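Local structure of inactive PncC family protein (Escherichia coli O157:H7, 5KOL) at residues A[129-134]-A[146-151]; A[134-139]-A[161-166]. The protein belongs to the CinA family but probably lacks the nicotinamide-nucleotide amidohydrolase activity of its active relatives, and its own function is unknown. All coordinates share one frame; numbering follows the deposited sequence.

Interaction 1: residues A[129-134]-A[146-151]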
loop_
_atom_site.group_PDB
_atom_site.type_symbol
_atom_site.label_atom_id
_atom_site.label_comp_id
_atom_site.label_asym_id
_atom_site.label_seq_id
_atom_site.Cartn_x
_atom_site.Cartn_y
_atom_site.Cartn_z
ATOM N N ALA A 129 -0.838 -9.704 21.676
ATOM C CA ALA A 129 -1.591 -8.957 20.679
ATOM C C ALA A 129 -1.621 -7.481 21.059
ATOM O O ALA A 129 -1.648 -7.130 22.243
ATOM C CB ALA A 129 -3.008 -9.516 20.559
ATOM N N GLY A 130 -1.591 -6.610 20.049
ATOM C CA GLY A 130 -1.546 -5.174 20.280
ATOM C C GLY A 130 -0.150 -4.575 20.315
ATOM O O GLY A 130 -0.023 -3.348 20.346
ATOM N N THR A 131 0.896 -5.404 20.316
ATOM C CA THR A 131 2.276 -4.942 20.227
ATOM C C THR A 131 2.610 -4.545 18.793
ATOM O O THR A 131 2.486 -5.366 17.875
ATOM C CB THR A 131 3.228 -6.058 20.654
ATOM O OG1 THR A 131 2.827 -6.577 21.920
ATOM C CG2 THR A 131 4.669 -5.529 20.729
ATOM N N VAL A 132 3.086 -3.318 18.598
ATOM C CA VAL A 132 3.483 -2.838 17.278
ATOM C C VAL A 132 4.852 -2.170 17.379
ATOM O O VAL A 132 5.054 -1.265 18.200
ATOM C CB VAL A 132 2.449 -1.861 16.677
ATOM C CG1 VAL A 132 2.860 -1.491 15.250
ATOM C CG2 VAL A 132 1.063 -2.481 16.678
ATOM N N TRP A 133 5.787 -2.615 16.541
ATOM C CA TRP A 133 7.095 -1.978 16.426
ATOM C C TRP A 133 7.109 -0.969 15.286
ATOM O O TRP A 133 6.546 -1.213 14.223
ATOM C CB TRP A 133 8.171 -3.024 16.190
ATOM C CG TRP A 133 8.717 -3.589 17.457
ATOM C CD1 TRP A 133 8.384 -4.776 18.035
ATOM C CD2 TRP A 133 9.688 -2.974 18.319
ATOM N NE1 TRP A 133 9.100 -4.951 19.198
ATOM C CE2 TRP A 133 9.905 -3.857 19.397
ATOM C CE3 TRP A 133 10.393 -1.762 18.282
ATOM C CZ2 TRP A 133 10.807 -3.569 20.442
ATOM C CZ3 TRP A 133 11.297 -1.477 19.320
ATOM C CH2 TRP A 133 11.489 -2.378 20.383
ATOM N N PHE A 134 7.779 0.155 15.503
ATOM C CA PHE A 134 7.843 1.215 14.511
ATOM C C PHE A 134 9.294 1.569 14.249
ATOM O O PHE A 134 10.130 1.455 15.142
ATOM C CB PHE A 134 7.112 2.473 14.990
ATOM C CG PHE A 134 5.653 2.266 15.310
ATOM C CD1 PHE A 134 5.262 1.769 16.541
ATOM C CD2 PHE A 134 4.679 2.635 14.400
ATOM C CE1 PHE A 134 3.909 1.593 16.849
ATOM C CE2 PHE A 134 3.318 2.476 14.692
ATOM C CZ PHE A 134 2.936 1.955 15.919
ATOM N N VAL A 146 8.482 0.911 20.363
ATOM C CA VAL A 146 7.455 -0.116 20.478
ATOM C C VAL A 146 6.274 0.445 21.265
ATOM O O VAL A 146 6.438 1.298 22.147
ATOM C CB VAL A 146 8.002 -1.405 21.131
ATOM C CG1 VAL A 146 8.621 -1.105 22.500
ATOM C CG2 VAL A 146 6.907 -2.478 21.240
ATOM N N MET A 147 5.071 -0.030 20.918
ATOM C CA MET A 147 3.827 0.363 21.572
ATOM C C MET A 147 2.964 -0.863 21.841
ATOM O O MET A 147 3.030 -1.858 21.115
ATOM C CB MET A 147 3.042 1.354 20.708
ATOM C CG MET A 147 3.746 2.686 20.497
ATOM S SD MET A 147 3.812 3.617 22.039
ATOM C CE MET A 147 2.085 4.038 22.289
ATOM N N HIS A 148 2.131 -0.777 22.880
ATOM C CA HIS A 148 1.173 -1.830 23.221
ATOM C C HIS A 148 -0.217 -1.209 23.236
ATOM O O HIS A 148 -0.598 -0.561 24.214
ATOM C CB HIS A 148 1.518 -2.462 24.561
ATOM C CG HIS A 148 2.890 -3.060 24.592
ATOM N ND1 HIS A 148 3.176 -4.295 24.049
ATOM C CD2 HIS A 148 4.058 -2.584 25.080
ATOM C CE1 HIS A 148 4.460 -4.561 24.215
ATOM N NE2 HIS A 148 5.020 -3.539 24.837
ATOM N N PHE A 149 -0.968 -1.395 22.153
ATOM C CA PHE A 149 -2.262 -0.745 22.001
ATOM C C PHE A 149 -3.375 -1.649 22.512
ATOM O O PHE A 149 -3.361 -2.861 22.272
ATOM C CB PHE A 149 -2.522 -0.382 20.536
ATOM C CG PHE A 149 -1.548 0.627 19.965
ATOM C CD1 PHE A 149 -1.515 1.939 20.443
ATOM C CD2 PHE A 149 -0.682 0.268 18.934
ATOM C CE1 PHE A 149 -0.627 2.868 19.908
ATOM C CE2 PHE A 149 0.214 1.188 18.398
ATOM C CZ PHE A 149 0.225 2.496 18.876
ATOM N N ALA A 150 -4.339 -1.052 23.220
ATOM C CA ALA A 150 -5.517 -1.779 23.672
ATOM C C ALA A 150 -6.639 -1.683 22.637
ATOM O O ALA A 150 -6.687 -0.764 21.816
ATOM C CB ALA A 150 -6.004 -1.250 25.027
ATOM N N GLY A 151 -7.549 -2.645 22.693
ATOM C CA GLY A 151 -8.711 -2.669 21.827
ATOM C C GLY A 151 -8.609 -3.772 20.789
ATOM O O GLY A 151 -7.614 -4.496 20.694
HETATM O O HOH W 1 0.130 -5.339 23.467
#
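Phe134 and Phe149 meet tip to tip on the Val132/Met147 face of the hairpin formed by strands 131-138 and 141-148. Phe134 CZ stands 3.8 Å from Phe149 CE2, each atom near the plane of the other ring, so the two rings touch rim to rim without stacking. Val132 CG2 also reaches the Phe149 edge, and the bent, flexible Met147 chain lays its CG against Phe134 CE1. On the other face, Val146 CB sits 3.4 Å from the centroid of the Trp133 six-membered ring, only 5° off its normal, a CH-pi contact. With CG2 anti to the backbone N (chi1 56°), Val146 turns CG1 toward Trp133 CH2 and CG2 toward CE2.

Between the faces runs the antiparallel ladder. Val132 and Met147 form a hydrogen-bonded pair, with Val132 N to Met147 O at 2.9 Å and Met147 N to Val132 O at 3.0 Å. Past the strand ends, Phe149 N still donates to Gly130 O (2.8 Å), from well above the carbonyl plane. Glycine suits the approach to the strand: at its positive phi (93°) a CB would press on Ala129 O and run into Phe149 O.

At the polar edge, the exposed His148 donates through ND1 to Thr131 OG1 (3.1 Å); a hydroxyl suits this place, accepting from imidazole while bonding to Pro128 O. A water joins His148 ND1 to Ala129 O. Strand 110-116 flanks strand 131-138, helix 153-171 packs against Phe134, Met147 and Phe149, and helix 92-106 meets Trp133.

Interaction 2: residues A[134-139]-A[161-166]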
loop_
_atom_site.group_PDB
_atom_site.type_symbol
_atom_site.label_atom_id
_atom_site.label_comp_id
_atom_site.label_asym_id
_atom_site.label_seq_id
_atom_site.Cartn_x
_atom_site.Cartn_y
_atom_site.Cartn_z
ATOM N N PHE A 134 7.779 0.155 15.503
ATOM C CA PHE A 134 7.843 1.215 14.511
ATOM C C PHE A 134 9.294 1.569 14.249
ATOM O O PHE A 134 10.130 1.455 15.142
ATOM C CB PHE A 134 7.112 2.473 14.990
ATOM C CG PHE A 134 5.653 2.266 15.310
ATOM C CD1 PHE A 134 5.262 1.769 16.541
ATOM C CD2 PHE A 134 4.679 2.635 14.400
ATOM C CE1 PHE A 134 3.909 1.593 16.849
ATOM C CE2 PHE A 134 3.318 2.476 14.692
ATOM C CZ PHE A 134 2.936 1.955 15.919
ATOM N N ALA A 135 9.590 2.045 13.041
ATOM C CA ALA A 135 10.911 2.607 12.777
ATOM C C ALA A 135 10.779 3.808 11.849
ATOM O O ALA A 135 9.880 3.860 10.998
ATOM C CB ALA A 135 11.877 1.551 12.172
ATOM N N TRP A 136 11.676 4.784 12.031
ATOM C CA TRP A 136 11.752 5.963 11.175
ATOM C C TRP A 136 13.197 6.224 10.775
ATOM O O TRP A 136 14.093 6.169 11.617
ATOM C CB TRP A 136 11.222 7.222 11.877
ATOM C CG TRP A 136 9.827 7.069 12.444
ATOM C CD1 TRP A 136 8.663 7.471 11.871
ATOM C CD2 TRP A 136 9.475 6.468 13.699
ATOM N NE1 TRP A 136 7.591 7.156 12.689
ATOM C CE2 TRP A 136 8.070 6.545 13.821
ATOM C CE3 TRP A 136 10.217 5.901 14.747
ATOM C CZ2 TRP A 136 7.392 6.053 14.930
ATOM C CZ3 TRP A 136 9.542 5.409 15.848
ATOM C CH2 TRP A 136 8.144 5.487 15.933
ATOM N N HIS A 137 13.406 6.550 9.501
ATOM C CA HIS A 137 14.700 6.976 8.985
ATOM C C HIS A 137 14.616 8.467 8.693
ATOM O O HIS A 137 13.751 8.902 7.926
ATOM C CB HIS A 137 15.076 6.211 7.717
ATOM C CG HIS A 137 16.385 6.636 7.118
ATOM N ND1 HIS A 137 17.546 5.907 7.274
ATOM C CD2 HIS A 137 16.716 7.708 6.358
ATOM C CE1 HIS A 137 18.535 6.515 6.642
ATOM N NE2 HIS A 137 18.058 7.609 6.075
ATOM N N ILE A 138 15.491 9.246 9.318
ATOM C CA ILE A 138 15.554 10.686 9.098
ATOM C C ILE A 138 17.009 11.102 9.048
ATOM O O ILE A 138 17.783 10.757 9.947
ATOM C CB ILE A 138 14.845 11.488 10.200
ATOM C CG1 ILE A 138 13.538 10.823 10.604
ATOM C CG2 ILE A 138 14.649 12.928 9.741
ATOM C CD1 ILE A 138 12.984 11.323 11.892
ATOM N N LYS A 139 17.372 11.862 8.015
ATOM C CA LYS A 139 18.706 12.445 7.879
ATOM C C LYS A 139 19.802 11.408 8.132
ATOM O O LYS A 139 20.686 11.593 8.968
ATOM C CB LYS A 139 18.862 13.651 8.809
ATOM C CG LYS A 139 17.952 14.832 8.452
ATOM C CD LYS A 139 17.947 15.903 9.545
ATOM C CE LYS A 139 17.034 17.079 9.191
ATOM N NZ LYS A 139 15.673 16.962 9.807
ATOM N N VAL A 161 -1.443 3.671 12.786
ATOM C CA VAL A 161 -1.261 4.630 11.696
ATOM C C VAL A 161 -1.108 6.043 12.261
ATOM O O VAL A 161 -0.178 6.773 11.899
ATOM C CB VAL A 161 -2.408 4.533 10.667
ATOM C CG1 VAL A 161 -2.258 5.634 9.598
ATOM C CG2 VAL A 161 -2.465 3.124 9.977
ATOM N N ARG A 162 -2.004 6.447 13.176
ATOM C CA ARG A 162 -1.891 7.786 13.768
ATOM C C ARG A 162 -0.580 7.955 14.527
ATOM O O ARG A 162 0.059 9.012 14.454
ATOM C CB ARG A 162 -3.067 8.069 14.715
ATOM C CG ARG A 162 -4.379 8.364 13.996
ATOM C CD ARG A 162 -5.579 8.369 14.973
ATOM N NE ARG A 162 -5.533 9.437 15.961
ATOM C CZ ARG A 162 -6.040 9.327 17.186
ATOM N NH1 ARG A 162 -6.596 8.177 17.578
ATOM N NH2 ARG A 162 -5.963 10.350 18.032
ATOM N N PHE A 163 -0.173 6.935 15.282
ATOM C CA PHE A 163 1.067 7.031 16.051
ATOM C C PHE A 163 2.285 7.161 15.134
ATOM O O PHE A 163 3.195 7.953 15.397
ATOM C CB PHE A 163 1.219 5.805 16.953
ATOM C CG PHE A 163 2.497 5.798 17.725
ATOM C CD1 PHE A 163 2.608 6.518 18.898
ATOM C CD2 PHE A 163 3.601 5.075 17.272
ATOM C CE1 PHE A 163 3.775 6.542 19.618
ATOM C CE2 PHE A 163 4.784 5.089 17.992
ATOM C CZ PHE A 163 4.879 5.827 19.160
ATOM N N ALA A 164 2.332 6.354 14.070
ATOM C CA ALA A 164 3.451 6.405 13.127
ATOM C C ALA A 164 3.668 7.817 12.586
ATOM O O ALA A 164 4.811 8.290 12.466
ATOM C CB ALA A 164 3.191 5.426 11.973
ATOM N N LEU A 165 2.570 8.504 12.269
ATOM C CA LEU A 165 2.613 9.874 11.761
ATOM C C LEU A 165 2.995 10.863 12.859
ATOM O O LEU A 165 3.876 11.713 12.670
ATOM C CB LEU A 165 1.235 10.229 11.180
ATOM C CG LEU A 165 0.784 9.392 9.960
ATOM C CD1 LEU A 165 -0.629 9.757 9.568
ATOM C CD2 LEU A 165 1.705 9.616 8.771
ATOM N N ALA A 166 2.312 10.791 14.007
ATOM C CA ALA A 166 2.556 11.747 15.084
ATOM C C ALA A 166 3.986 11.659 15.601
ATOM O O ALA A 166 4.599 12.681 15.951
ATOM C CB ALA A 166 1.553 11.517 16.220
#
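Phe163 and Phe134 cross as an edge-to-face aromatic pair where helix 153-171 packs on the mixed sheet of this alpha/beta fold. Their short segments, strand 134-138 and helix 161-166, run roughly parallel with axes 9.6 Å apart, the usual spacing of a helix packed on a sheet, here spanned largely by aromatic rings. The Phe163 edge is turned to the face of Phe134: Phe163 CD2 lies over the centre of the Phe134 ring, 3.5 Å from Phe134 CZ, with the ring planes at 58°. Phe163 gets there with CG anti to its backbone N (chi1 177°), which carries the ring from the helix toward the strand. A small residue suits the neighbouring position, since Ala164 CB lies 4.0 Å from Phe134 CD2 while its helix backbone stays close to the sheet.

Trp136, two residues along the strand and on the same face, supplies both bulk and a donor. The rim of its six-membered ring, at CH2, touches Phe163 CE2, and Gln167 and Leu171 of the helix also pack against it. Indole suits a buried position facing a helix backbone because its one polar group can be satisfied there: Trp136 NE1 donates to Ala164 O at 3.0 Å, with an N-H...O angle of 160°, in the carbonyl plane and on a lone pair.

Both contacts use strand 131-138 and share Phe134, whose ring edge meets Phe149 in interaction 1 and whose face receives Phe163 in interaction 2. Interaction 1 joins neighbouring strands and is only partly buried, reaching from the apolar Val132/Met147 face to a polar edge with an exposed histidine and a water; backbone hydrogen bonds set its register. Interaction 2 lies deep, near the centre of the chain, and joins sheet to helix through side chains, with one indole-to-carbonyl bond as its polar element. They touch directly: Met147 CG is 3.6 Å from Phe163 CZ, and Phe149 CZ is 4.0 Å from Phe163 CB, so the apolar packing of interaction 1 runs on into that of interaction 2 at Phe163.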